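Local coordinates for manganese-containing pseudocatalase (Thermus thermophilus, PDB 2V8T), which probably breaks hydrogen peroxide down to water and oxygen at a pair of manganese ions held in each subunit of a six-chain assembly, at residues F229-Y234 against D255-V260; D61-I66 against A190-A195; D19-A24 against D109-A114; A25-L30 against A79-L84. All coordinates share one frame; numbering follows the deposited sequence. Where two conformers were deposited one is given.

Contact 1 of 4, residues F229-Y234 against D255-V260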
loop_
_atom_site.group_PDB
_atom_site.type_symbol
_atom_site.label_atom_id
_atom_site.label_comp_id
_atom_site.label_asym_id
_atom_site.label_seq_id
_atom_site.Cartn_x
_atom_site.Cartn_y
_atom_site.Cartn_z
ATOM N N PHE A 229 -30.805 23.374 10.865
ATOM C CA PHE A 229 -30.199 22.051 10.815
ATOM C C PHE A 229 -28.971 21.909 11.723
ATOM O O PHE A 229 -28.611 20.779 12.083
ATOM C CB PHE A 229 -29.887 21.639 9.401
ATOM C CG PHE A 229 -31.124 21.415 8.526
ATOM C CD1 PHE A 229 -32.409 21.353 9.006
ATOM C CD2 PHE A 229 -31.000 21.308 7.167
ATOM C CE1 PHE A 229 -33.481 21.087 8.163
ATOM C CE2 PHE A 229 -32.072 21.064 6.344
ATOM C CZ PHE A 229 -33.296 20.918 6.817
ATOM N N HIS A 230 -28.329 23.012 12.114
ATOM C CA HIS A 230 -27.242 22.953 13.080
ATOM C C HIS A 230 -27.724 22.582 14.477
ATOM O O HIS A 230 -26.891 22.262 15.344
ATOM C CB HIS A 230 -26.502 24.296 13.151
ATOM C CG HIS A 230 -27.399 25.432 13.520
ATOM N ND1 HIS A 230 -28.448 25.798 12.696
ATOM C CD2 HIS A 230 -27.383 26.241 14.607
ATOM C CE1 HIS A 230 -29.032 26.820 13.294
ATOM N NE2 HIS A 230 -28.428 27.118 14.451
ATOM N N ARG A 231 -29.004 22.645 14.747
ATOM C CA ARG A 231 -29.511 22.287 16.067
ATOM C C ARG A 231 -29.786 20.796 16.170
ATOM O O ARG A 231 -29.963 20.313 17.285
ATOM C CB ARG A 231 -30.825 23.041 16.355
ATOM C CG ARG A 231 -30.640 24.538 16.312
ATOM C CD ARG A 231 -31.847 25.290 16.715
ATOM N NE ARG A 231 -31.561 26.723 16.641
ATOM C CZ ARG A 231 -31.984 27.473 15.632
ATOM N NH1 ARG A 231 -32.896 26.980 14.751
ATOM N NH2 ARG A 231 -31.537 28.740 15.489
ATOM N N ASN A 232 -29.911 20.098 15.040
ATOM C CA ASN A 232 -30.583 18.810 15.039
ATOM C C ASN A 232 -29.628 17.648 15.099
ATOM O O ASN A 232 -28.755 17.478 14.229
ATOM C CB ASN A 232 -31.390 18.677 13.734
ATOM C CG ASN A 232 -32.506 19.681 13.631
ATOM O OD1 ASN A 232 -32.877 20.313 14.624
ATOM N ND2 ASN A 232 -33.032 19.828 12.411
ATOM N N LEU A 233 -29.820 16.780 16.081
ATOM C CA LEU A 233 -29.190 15.456 16.101
ATOM C C LEU A 233 -30.323 14.482 15.888
ATOM O O LEU A 233 -31.194 14.307 16.768
ATOM C CB LEU A 233 -28.437 15.195 17.401
ATOM C CG LEU A 233 -27.565 13.950 17.396
ATOM C CD1 LEU A 233 -26.362 14.102 16.441
ATOM C CD2 LEU A 233 -27.068 13.652 18.799
ATOM N N TYR A 234 -30.419 13.892 14.698
ATOM C CA TYR A 234 -31.469 12.939 14.360
ATOM C C TYR A 234 -31.138 11.588 14.975
ATOM O O TYR A 234 -29.991 11.119 14.868
ATOM C CB TYR A 234 -31.589 12.782 12.860
ATOM C CG TYR A 234 -31.871 14.063 12.114
ATOM C CD1 TYR A 234 -30.835 14.842 11.586
ATOM C CD2 TYR A 234 -33.153 14.540 11.953
ATOM C CE1 TYR A 234 -31.079 16.034 10.955
ATOM C CE2 TYR A 234 -33.425 15.720 11.328
ATOM C CZ TYR A 234 -32.396 16.516 10.844
ATOM O OH TYR A 234 -32.624 17.722 10.222
ATOM N N ASP A 255 -24.593 29.591 17.115
ATOM C CA ASP A 255 -25.435 30.750 17.409
ATOM C C ASP A 255 -25.927 30.816 18.822
ATOM O O ASP A 255 -26.720 31.700 19.145
ATOM C CB ASP A 255 -26.630 30.833 16.444
ATOM C CG ASP A 255 -27.579 29.685 16.573
ATOM O OD1 ASP A 255 -27.409 28.828 17.471
ATOM O OD2 ASP A 255 -28.565 29.650 15.756
ATOM N N GLY A 256 -25.511 29.918 19.717
ATOM C CA GLY A 256 -25.913 29.958 21.100
ATOM C C GLY A 256 -27.297 29.438 21.412
ATOM O O GLY A 256 -27.671 29.407 22.583
ATOM N N THR A 257 -28.040 28.998 20.406
ATOM C CA THR A 257 -29.408 28.529 20.604
ATOM C C THR A 257 -29.412 27.081 21.114
ATOM O O THR A 257 -28.447 26.348 20.996
ATOM C CB THR A 257 -30.243 28.669 19.324
ATOM O OG1 THR A 257 -29.730 27.811 18.326
ATOM C CG2 THR A 257 -30.302 30.141 18.845
ATOM N N GLU A 258 -30.541 26.678 21.678
ATOM C CA GLU A 258 -30.654 25.349 22.304
ATOM C C GLU A 258 -30.726 24.288 21.216
ATOM O O GLU A 258 -31.516 24.370 20.290
ATOM C CB GLU A 258 -31.876 25.256 23.200
ATOM C CG GLU A 258 -32.082 23.905 23.881
ATOM C CD GLU A 258 -31.116 23.490 24.940
ATOM O OE1 GLU A 258 -30.916 22.194 25.087
ATOM O OE2 GLU A 258 -30.544 24.394 25.600
ATOM N N VAL A 259 -29.916 23.244 21.358
ATOM C CA VAL A 259 -29.914 22.151 20.397
ATOM C C VAL A 259 -31.001 21.140 20.732
ATOM O O VAL A 259 -31.488 21.112 21.865
ATOM C CB VAL A 259 -28.513 21.500 20.296
ATOM C CG1 VAL A 259 -27.483 22.566 19.885
ATOM C CG2 VAL A 259 -28.118 20.743 21.531
ATOM N N VAL A 260 -31.358 20.306 19.767
ATOM C CA VAL A 260 -32.465 19.374 19.916
ATOM C C VAL A 260 -32.180 18.042 19.320
ATOM O O VAL A 260 -31.492 17.918 18.281
ATOM C CB VAL A 260 -33.761 19.874 19.546
ATOM C CG1 VAL A 260 -34.098 21.159 20.340
ATOM C CG2 VAL A 260 -33.670 20.148 18.130
#
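Arg231 carries most of this contact, its chain extended from CG to NE across to the loop 255-260. CB lies near CG2 of Val260; CG rests over one face of the His230 ring, offset toward its rim; Arg231 CD comes 3.7 Å from the carbonyl O of Glu258. At Arg231 NE the chain finds its best partner, Thr257 OG1, accepting at 2.7 Å within the guanidinium plane. The tip then divides: Arg231 NH2 makes a salt bridge of 3.1 Å to Asp255 OD2, weak as a hydrogen bond because its angle is only 127°, while Arg231 NH1 forms a salt bridge with a bound sulfate, probably from the crystallisation liquor. Asp255 OD2 also receives His230 NE2 at 2.9 Å, from above the carboxylate plane, with ring and carboxylate turned 73° apart. Asp255 OD1 closes an Asx turn by accepting from Thr257 N at 3.0 Å and also takes the hydroxyl of Thr257, which orients OG1 for Arg231. Farther along, a parallel beta bridge pairs Asn232 with Val260: Val260 N donates almost straight to Arg231 O at 2.8 Å, and Leu233 N donates to Val260 O at 3.0 Å. The contact thus opens the two-stranded parallel sheet of 232-235 and 260-263. With both carboxylate oxygens engaged, Asp255 is probably ionised and would tend to favour a protonated His230, though the nearby guanidinium would probably oppose this.

Contact 2 of 4, residues D61-I66 against A190-A195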
loop_
_atom_site.group_PDB
_atom_site.type_symbol
_atom_site.label_atom_id
_atom_site.label_comp_id
_atom_site.label_asym_id
_atom_site.label_seq_id
_atom_site.Cartn_x
_atom_site.Cartn_y
_atom_site.Cartn_z
ATOM N N ASP A 61 -24.572 5.600 22.804
ATOM C CA ASP A 61 -25.656 6.017 21.935
ATOM C C ASP A 61 -25.160 7.041 20.932
ATOM O O ASP A 61 -25.500 7.002 19.743
ATOM C CB ASP A 61 -26.804 6.767 22.751
ATOM C CG ASP A 61 -27.746 5.804 23.530
ATOM O OD1 ASP A 61 -27.506 4.555 23.541
ATOM O OD2 ASP A 61 -28.720 6.358 24.110
ATOM N N LEU A 62 -24.346 7.977 21.400
ATOM C CA LEU A 62 -23.860 9.053 20.539
ATOM C C LEU A 62 -23.028 8.479 19.374
ATOM O O LEU A 62 -23.263 8.815 18.224
ATOM C CB LEU A 62 -23.039 10.031 21.374
ATOM C CG LEU A 62 -22.621 11.244 20.636
ATOM C CD1 LEU A 62 -23.785 12.100 20.197
ATOM C CD2 LEU A 62 -21.643 12.055 21.483
ATOM N N ILE A 63 -22.036 7.644 19.706
ATOM C CA ILE A 63 -21.157 7.115 18.653
ATOM C C ILE A 63 -21.926 6.189 17.727
ATOM O O ILE A 63 -21.763 6.233 16.501
ATOM C CB ILE A 63 -19.913 6.441 19.292
ATOM C CG1 ILE A 63 -19.056 7.476 20.066
ATOM C CG2 ILE A 63 -19.065 5.736 18.204
ATOM C CD1 ILE A 63 -17.874 6.828 20.847
ATOM N N ALA A 64 -22.774 5.305 18.284
ATOM C CA ALA A 64 -23.512 4.374 17.474
ATOM C C ALA A 64 -24.446 5.102 16.502
ATOM O O ALA A 64 -24.638 4.676 15.352
ATOM C CB ALA A 64 -24.287 3.392 18.339
ATOM N N ASN A 65 -25.083 6.166 16.983
ATOM C CA ASN A 65 -26.032 6.910 16.178
ATOM C C ASN A 65 -25.340 7.771 15.109
ATOM O O ASN A 65 -25.783 7.817 13.968
ATOM C CB ASN A 65 -26.899 7.781 17.074
ATOM C CG ASN A 65 -27.968 8.477 16.299
ATOM O OD1 ASN A 65 -28.882 7.832 15.760
ATOM N ND2 ASN A 65 -27.877 9.788 16.199
ATOM N N ILE A 66 -24.257 8.463 15.483
ATOM C CA ILE A 66 -23.541 9.258 14.487
ATOM C C ILE A 66 -22.962 8.336 13.412
ATOM O O ILE A 66 -23.003 8.678 12.225
ATOM C CB ILE A 66 -22.531 10.210 15.120
ATOM C CG1 ILE A 66 -23.258 11.255 15.959
ATOM C CG2 ILE A 66 -21.678 10.886 14.036
ATOM C CD1 ILE A 66 -22.320 12.186 16.747
ATOM N N ALA A 190 -19.584 19.478 17.535
ATOM C CA ALA A 190 -20.182 20.004 18.771
ATOM C C ALA A 190 -20.559 18.869 19.717
ATOM O O ALA A 190 -20.397 19.002 20.938
ATOM C CB ALA A 190 -21.421 20.856 18.416
ATOM N N ALA A 191 -21.107 17.771 19.182
ATOM C CA ALA A 191 -21.557 16.678 20.007
ATOM C C ALA A 191 -20.362 15.993 20.687
ATOM O O ALA A 191 -20.391 15.705 21.883
ATOM C CB ALA A 191 -22.361 15.665 19.184
ATOM N N TYR A 192 -19.304 15.717 19.916
ATOM C CA TYR A 192 -18.112 15.139 20.526
ATOM C C TYR A 192 -17.450 16.103 21.504
ATOM O O TYR A 192 -16.924 15.686 22.545
ATOM C CB TYR A 192 -17.127 14.663 19.449
ATOM C CG TYR A 192 -17.660 13.499 18.629
ATOM C CD1 TYR A 192 -18.294 12.416 19.221
ATOM C CD2 TYR A 192 -17.536 13.483 17.241
ATOM C CE1 TYR A 192 -18.741 11.340 18.463
ATOM C CE2 TYR A 192 -17.995 12.418 16.481
ATOM C CZ TYR A 192 -18.592 11.333 17.097
ATOM O OH TYR A 192 -19.080 10.254 16.410
ATOM N N GLY A 193 -17.514 17.403 21.197
ATOM C CA GLY A 193 -16.990 18.378 22.127
ATOM C C GLY A 193 -17.779 18.402 23.449
ATOM O O GLY A 193 -17.184 18.468 24.532
ATOM N N LYS A 194 -19.109 18.346 23.347
ATOM C CA LYS A 194 -19.950 18.250 24.556
ATOM C C LYS A 194 -19.679 16.971 25.319
ATOM O O LYS A 194 -19.657 16.976 26.559
ATOM C CB LYS A 194 -21.438 18.373 24.152
ATOM C CG LYS A 194 -21.841 19.784 23.758
ATOM C CD LYS A 194 -23.273 19.829 23.199
ATOM C CE LYS A 194 -23.695 21.192 22.694
ATOM N NZ LYS A 194 -23.907 22.143 23.835
ATOM N N ALA A 195 -19.469 15.858 24.617
ATOM C CA ALA A 195 -19.152 14.622 25.295
ATOM C C ALA A 195 -17.818 14.756 26.070
ATOM O O ALA A 195 -17.718 14.349 27.226
ATOM C CB ALA A 195 -19.055 13.482 24.281
#
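Tyr192 and Leu62 make the first shell of this buried, apolar contact. The Tyr192 ring, swung off its helix with CG anti to the carbonyl carbon (chi1 -66°), meets Ile66 tip to tip: Ile66 CD1 lies 3.8 Å from Tyr192 CZ, and Ile66 CG2 lies 3.6 Å from Tyr192 OH. Ile63 crosses the same ring at about a right angle, its CG1 4.2 Å from Tyr192 CE1. Leu62, with CG anti to the backbone N, spreads its two methyls over the small residues of the other helix. Leu62 CD1 packs 4.0 Å from Ala191 CB, while Leu62 CD2 reaches Ala195 CB at 4.1 Å and also Tyr192 CD1. The helical segments behind these side chains run antiparallel at 166°, their axes 11.2 Å apart, as neighbours in the ferritin-like helical bundle. Farther out, Tyr43 stacks edge-to-face on Tyr192, and the same ring touches Leu148 and the manganese ligand Glu155 of helix 144-166. An alanine in place of Tyr192 would probably disturb the packing of Ile63 and Ile66 and the seating of Glu155, since the whole ring against them would be lost. The Ile66 side chain lies about 5 Å from a manganese ion and the buried Tyr192 OH has no partner in the model, so this apolar contact probably offers little hydrogen bonding beside the metal site.

Contact 3 of 4, residues D19-A24 against D109-A114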
loop_
_atom_site.group_PDB
_atom_site.type_symbol
_atom_site.label_atom_id
_atom_site.label_comp_id
_atom_site.label_asym_id
_atom_site.label_seq_id
_atom_site.Cartn_x
_atom_site.Cartn_y
_atom_site.Cartn_z
ATOM N N ASP A 19 -18.506 16.867 -15.246
ATOM C CA ASP A 19 -17.338 17.612 -14.772
ATOM C C ASP A 19 -16.415 16.621 -14.085
ATOM O O ASP A 19 -16.430 16.455 -12.846
ATOM C CB ASP A 19 -17.725 18.756 -13.866
ATOM C CG ASP A 19 -16.522 19.675 -13.558
ATOM O OD1 ASP A 19 -15.356 19.247 -13.687
ATOM O OD2 ASP A 19 -16.819 20.835 -13.150
ATOM N N PRO A 20 -15.581 15.914 -14.871
ATOM C CA PRO A 20 -14.723 14.881 -14.309
ATOM C C PRO A 20 -13.811 15.386 -13.207
ATOM O O PRO A 20 -13.675 14.746 -12.166
ATOM C CB PRO A 20 -13.941 14.357 -15.538
ATOM C CG PRO A 20 -14.927 14.570 -16.693
ATOM C CD PRO A 20 -15.558 15.919 -16.358
ATOM N N ASN A 21 -13.116 16.511 -13.439
ATOM C CA ASN A 21 -12.172 16.961 -12.434
ATOM C C ASN A 21 -12.866 17.429 -11.144
ATOM O O ASN A 21 -12.309 17.284 -10.050
ATOM C CB ASN A 21 -11.210 18.006 -12.971
ATOM C CG ASN A 21 -10.192 17.424 -13.938
ATOM O OD1 ASN A 21 -10.054 16.188 -14.063
ATOM N ND2 ASN A 21 -9.427 18.301 -14.572
ATOM N N ALA A 22 -14.089 17.979 -11.245
ATOM C CA ALA A 22 -14.852 18.243 -10.018
ATOM C C ALA A 22 -15.108 16.933 -9.262
ATOM O O ALA A 22 -14.943 16.873 -8.040
ATOM C CB ALA A 22 -16.146 18.942 -10.317
ATOM N N ALA A 23 -15.527 15.893 -9.986
ATOM C CA ALA A 23 -15.752 14.594 -9.356
ATOM C C ALA A 23 -14.479 14.096 -8.654
ATOM O O ALA A 23 -14.523 13.533 -7.564
ATOM C CB ALA A 23 -16.230 13.590 -10.384
ATOM N N ALA A 24 -13.325 14.251 -9.334
ATOM C CA ALA A 24 -12.049 13.791 -8.776
ATOM C C ALA A 24 -11.716 14.509 -7.492
ATOM O O ALA A 24 -11.151 13.904 -6.577
ATOM C CB ALA A 24 -10.935 13.968 -9.808
ATOM N N ASP A 109 -7.559 12.735 -20.785
ATOM C CA ASP A 109 -6.835 13.911 -20.294
ATOM C C ASP A 109 -7.290 14.381 -18.912
ATOM O O ASP A 109 -6.714 15.343 -18.391
ATOM C CB ASP A 109 -6.974 15.050 -21.312
ATOM C CG ASP A 109 -6.341 14.735 -22.624
ATOM O OD1 ASP A 109 -5.259 14.135 -22.655
ATOM O OD2 ASP A 109 -6.914 15.144 -23.667
ATOM N N VAL A 110 -8.293 13.762 -18.310
ATOM C CA VAL A 110 -8.775 14.181 -16.997
ATOM C C VAL A 110 -7.827 13.676 -15.918
ATOM O O VAL A 110 -7.003 12.798 -16.148
ATOM C CB VAL A 110 -10.226 13.686 -16.755
ATOM C CG1 VAL A 110 -11.163 14.257 -17.817
ATOM C CG2 VAL A 110 -10.316 12.178 -16.605
ATOM N N ARG A 111 -7.967 14.211 -14.704
ATOM C CA ARG A 111 -7.107 13.757 -13.605
ATOM C C ARG A 111 -7.328 12.272 -13.304
ATOM O O ARG A 111 -6.359 11.505 -13.161
ATOM C CB ARG A 111 -7.331 14.568 -12.348
ATOM C CG ARG A 111 -6.874 16.029 -12.455
ATOM C CD ARG A 111 -7.078 16.778 -11.146
ATOM N NE ARG A 111 -6.160 16.309 -10.103
ATOM C CZ ARG A 111 -6.470 15.545 -9.067
ATOM N NH1 ARG A 111 -7.716 15.337 -8.693
ATOM N NH2 ARG A 111 -5.460 15.005 -8.372
ATOM N N ASN A 112 -8.594 11.888 -13.170
ATOM C CA ASN A 112 -8.964 10.556 -12.697
ATOM C C ASN A 112 -9.549 9.744 -13.851
ATOM O O ASN A 112 -10.741 9.790 -14.151
ATOM C CB ASN A 112 -9.928 10.637 -11.511
ATOM C CG ASN A 112 -10.236 9.293 -10.926
ATOM O OD1 ASN A 112 -10.199 8.270 -11.622
ATOM N ND2 ASN A 112 -10.590 9.250 -9.637
ATOM N N ALA A 113 -8.675 9.021 -14.545
ATOM C CA ALA A 113 -9.110 8.146 -15.619
ATOM C C ALA A 113 -9.807 6.892 -15.059
ATOM O O ALA A 113 -10.588 6.267 -15.791
ATOM C CB ALA A 113 -7.902 7.754 -16.508
ATOM N N ALA A 114 -9.507 6.494 -13.836
ATOM C CA ALA A 114 -10.118 5.312 -13.243
ATOM C C ALA A 114 -11.641 5.414 -13.206
ATOM O O ALA A 114 -12.315 4.398 -13.363
ATOM C CB ALA A 114 -9.562 5.044 -11.860
HETATM O O HOH W 1 -10.782 13.632 -13.203
HETATM O O HOH W 2 -12.725 11.797 -13.580
HETATM O O HOH W 3 -9.656 17.467 -9.134
HETATM O O HOH W 4 -7.287 17.367 -16.492
HETATM O O HOH W 5 -10.036 11.239 -7.607
#
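The first turn of helix 20-26 approaches the irregular loop 109-114 at two levels, with CA atoms 6.1 Å apart at Asn21 and Arg111 and 5.9 Å apart at Ala24 and Asn112. One direct hydrogen bond joins them: Asn21, its CG anti to the carbonyl carbon, presents OD1 to Arg111 N at 2.9 Å, nearly straight at 174° and on a lone pair of the amide oxygen. Asn21 OD1 also lies 3.6 Å from Arg111 CG, as the aliphatic part of Arg111 runs obliquely past the amide. On one flank Pro20 CB packs 3.6 Å from Val110 CG1, the two side chains crossing at about a right angle; on another, the Ala24 methyl meets Asn112 CB at 3.9 Å and also touches Arg111 NH1, at the end of a chain bent at chi3. Water extends the seam. One molecule joins Asn21 OD1 to Asn112 N, another runs from Asn21 O to Arg111 NH1, and a third connects Ala24 O with Asn112 ND2. The helix start is fixed by Asp19, an N-cap whose OD1 accepts from Ala22 N at 3.0 Å. Both segments lie at subunit interfaces: Asn21 ND2 bonds to Asp109 OD1 of a neighbouring subunit, and Arg111 NH2 to Arg111 O of that same neighbouring subunit. Within its own chain, Asn112 OD1 takes the backbone N of His115, tying the loop to helix 114-117. Pro20 touches Phe116 of that helix, while Ala22 and Ala23 rest on Leu84 near the C-terminal end of helix 57-85.

Contact 4 of 4, residues A25-L30 against A79-L84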
loop_
_atom_site.group_PDB
_atom_site.type_symbol
_atom_site.label_atom_id
_atom_site.label_comp_id
_atom_site.label_asym_id
_atom_site.label_seq_id
_atom_site.Cartn_x
_atom_site.Cartn_y
_atom_site.Cartn_z
ATOM N N ALA A 25 -12.039 15.818 -7.391
ATOM C CA ALA A 25 -11.774 16.561 -6.170
ATOM C C ALA A 25 -12.732 16.105 -5.035
ATOM O O ALA A 25 -12.332 15.906 -3.899
ATOM C CB ALA A 25 -11.928 18.067 -6.421
ATOM N N VAL A 26 -14.017 15.960 -5.399
ATOM C CA VAL A 26 -15.015 15.533 -4.425
ATOM C C VAL A 26 -14.705 14.136 -3.873
ATOM O O VAL A 26 -15.059 13.823 -2.736
ATOM C CB VAL A 26 -16.452 15.664 -5.003
ATOM C CG1 VAL A 26 -17.483 15.097 -4.030
ATOM C CG2 VAL A 26 -16.751 17.139 -5.292
ATOM N N GLN A 27 -13.988 13.301 -4.652
ATOM C CA GLN A 27 -13.537 12.024 -4.110
ATOM C C GLN A 27 -12.782 12.162 -2.796
ATOM O O GLN A 27 -12.838 11.244 -1.978
ATOM C CB GLN A 27 -12.685 11.258 -5.128
ATOM C CG GLN A 27 -13.454 10.588 -6.252
ATOM C CD GLN A 27 -14.207 9.315 -5.935
ATOM O OE1 GLN A 27 -14.929 8.793 -6.816
ATOM N NE2 GLN A 27 -14.080 8.765 -4.737
ATOM N N ALA A 28 -12.029 13.255 -2.582
ATOM C CA ALA A 28 -11.362 13.403 -1.291
ATOM C C ALA A 28 -12.329 13.287 -0.120
ATOM O O ALA A 28 -11.967 12.827 0.965
ATOM C CB ALA A 28 -10.647 14.761 -1.188
ATOM N N LEU A 29 -13.553 13.755 -0.340
ATOM C CA LEU A 29 -14.592 13.803 0.675
ATOM C C LEU A 29 -15.312 12.468 0.836
ATOM O O LEU A 29 -16.147 12.319 1.727
ATOM C CB LEU A 29 -15.609 14.911 0.356
ATOM C CG LEU A 29 -14.974 16.276 0.032
ATOM C CD1 LEU A 29 -16.086 17.300 -0.173
ATOM C CD2 LEU A 29 -13.992 16.719 1.114
ATOM N N LEU A 30 -14.985 11.495 -0.037
ATOM C CA LEU A 30 -15.574 10.166 0.017
ATOM C C LEU A 30 -14.540 9.177 0.594
ATOM O O LEU A 30 -14.698 8.637 1.671
ATOM C CB LEU A 30 -16.097 9.735 -1.338
ATOM C CG LEU A 30 -16.785 8.375 -1.374
ATOM C CD1 LEU A 30 -17.878 8.232 -0.288
ATOM C CD2 LEU A 30 -17.375 8.146 -2.766
ATOM N N ALA A 79 -23.432 10.117 -4.473
ATOM C CA ALA A 79 -24.439 10.667 -5.393
ATOM C C ALA A 79 -23.958 11.937 -6.063
ATOM O O ALA A 79 -24.276 12.194 -7.234
ATOM C CB ALA A 79 -25.761 10.901 -4.666
ATOM N N THR A 80 -23.214 12.764 -5.326
ATOM C CA THR A 80 -22.665 13.984 -5.866
ATOM C C THR A 80 -21.638 13.676 -6.974
ATOM O O THR A 80 -21.668 14.251 -8.057
ATOM C CB THR A 80 -22.018 14.809 -4.730
ATOM O OG1 THR A 80 -22.999 15.107 -3.733
ATOM C CG2 THR A 80 -21.430 16.091 -5.233
ATOM N N ILE A 81 -20.713 12.767 -6.664
ATOM C CA ILE A 81 -19.737 12.316 -7.655
ATOM C C ILE A 81 -20.425 11.733 -8.871
ATOM O O ILE A 81 -20.081 12.059 -10.019
ATOM C CB ILE A 81 -18.751 11.325 -6.988
ATOM C CG1 ILE A 81 -17.898 12.063 -5.968
ATOM C CG2 ILE A 81 -17.929 10.596 -8.023
ATOM C CD1 ILE A 81 -17.235 11.154 -4.954
ATOM N N ASN A 82 -21.408 10.870 -8.649
ATOM C CA ASN A 82 -22.111 10.248 -9.756
ATOM C C ASN A 82 -22.820 11.293 -10.617
ATOM O O ASN A 82 -22.893 11.158 -11.842
ATOM C CB ASN A 82 -23.062 9.184 -9.266
ATOM C CG ASN A 82 -22.321 7.975 -8.735
ATOM O OD1 ASN A 82 -21.191 7.711 -9.140
ATOM N ND2 ASN A 82 -22.984 7.213 -7.833
ATOM N N SER A 83 -23.389 12.313 -9.982
ATOM C CA SER A 83 -24.022 13.397 -10.693
ATOM C C SER A 83 -23.042 14.108 -11.607
ATOM O O SER A 83 -23.379 14.455 -12.750
ATOM C CB SER A 83 -24.643 14.401 -9.712
ATOM O OG SER A 83 -25.721 13.868 -8.983
ATOM N N LEU A 84 -21.835 14.362 -11.102
ATOM C CA LEU A 84 -20.791 15.028 -11.871
ATOM C C LEU A 84 -20.244 14.149 -12.998
ATOM O O LEU A 84 -19.712 14.688 -13.977
ATOM C CB LEU A 84 -19.666 15.471 -10.927
ATOM C CG LEU A 84 -20.080 16.555 -9.926
ATOM C CD1 LEU A 84 -19.050 16.604 -8.772
ATOM C CD2 LEU A 84 -20.217 17.910 -10.610
#
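Helix 57-85 is one of the long helices of the ferritin-like bundle, and here, close to its C-terminal end, it is covered by the end of helix 20-26 and the short helix 28-31 that follows it. Ile81 is the centre of the contact. Ile81 CG1 slides past Val26, coming 3.6 Å from Val26 CG1, and Ile81 CD1 meets both Leu30 CD2 and Gln27 CD at 3.7 Å. Gln27 folds over at chi2 (-76°), so that its side chain crosses that of Ile81 at about a right angle and Gln27 OE1 approaches Ile81 CG2 at 3.7 Å. The polar atoms of that amide are satisfied by other residues: OE1 accepts from His115 NE2, and NE2 donates to the carbonyls of Leu124 and Met126. An alanine in place of Gln27 would probably loosen the loop around 124-126 and leave His115 less well oriented, as those three bonds and the packing against Ile81 would go. Leu30 also packs on Ile74 and Val77 of the same long helix and on Tyr45 of a neighbouring subunit, while Val26 is backed by Met177 of helix 172-200 and Val165 of helix 144-166, so the contact is buried where three of the long helices meet. Val26 spreads its methyls along the long helix, CG1 lying 4.2 Å from Thr80 CG2 and CG2 lying 4.2 Å from Leu84 CD1.

Overall arrangement
The four contacts form two touching pairs joined by helix 57-85. Contacts 1 and 2, centres 13 Å apart, meet where Leu233 CD2 packs 3.9 Å from Leu62 CD1 and Asn65 ND2 probably bonds to Tyr234 O. Contacts 3 and 4, centres 10 Å apart, share helix 20-26 and are tied by a probable hydrogen bond of 2.8 Å from Asp19 N to Leu84 O. Contacts 2 and 4 use the same long helix with centres 26 Å apart. Each has a side chain about 4 to 5 Å from that of a manganese ligand, Ile66 beside His188 and Glu70, Leu30 beside Glu36. Contact 3 lies away from the manganese site, its centre 37 Å from that of contact 1.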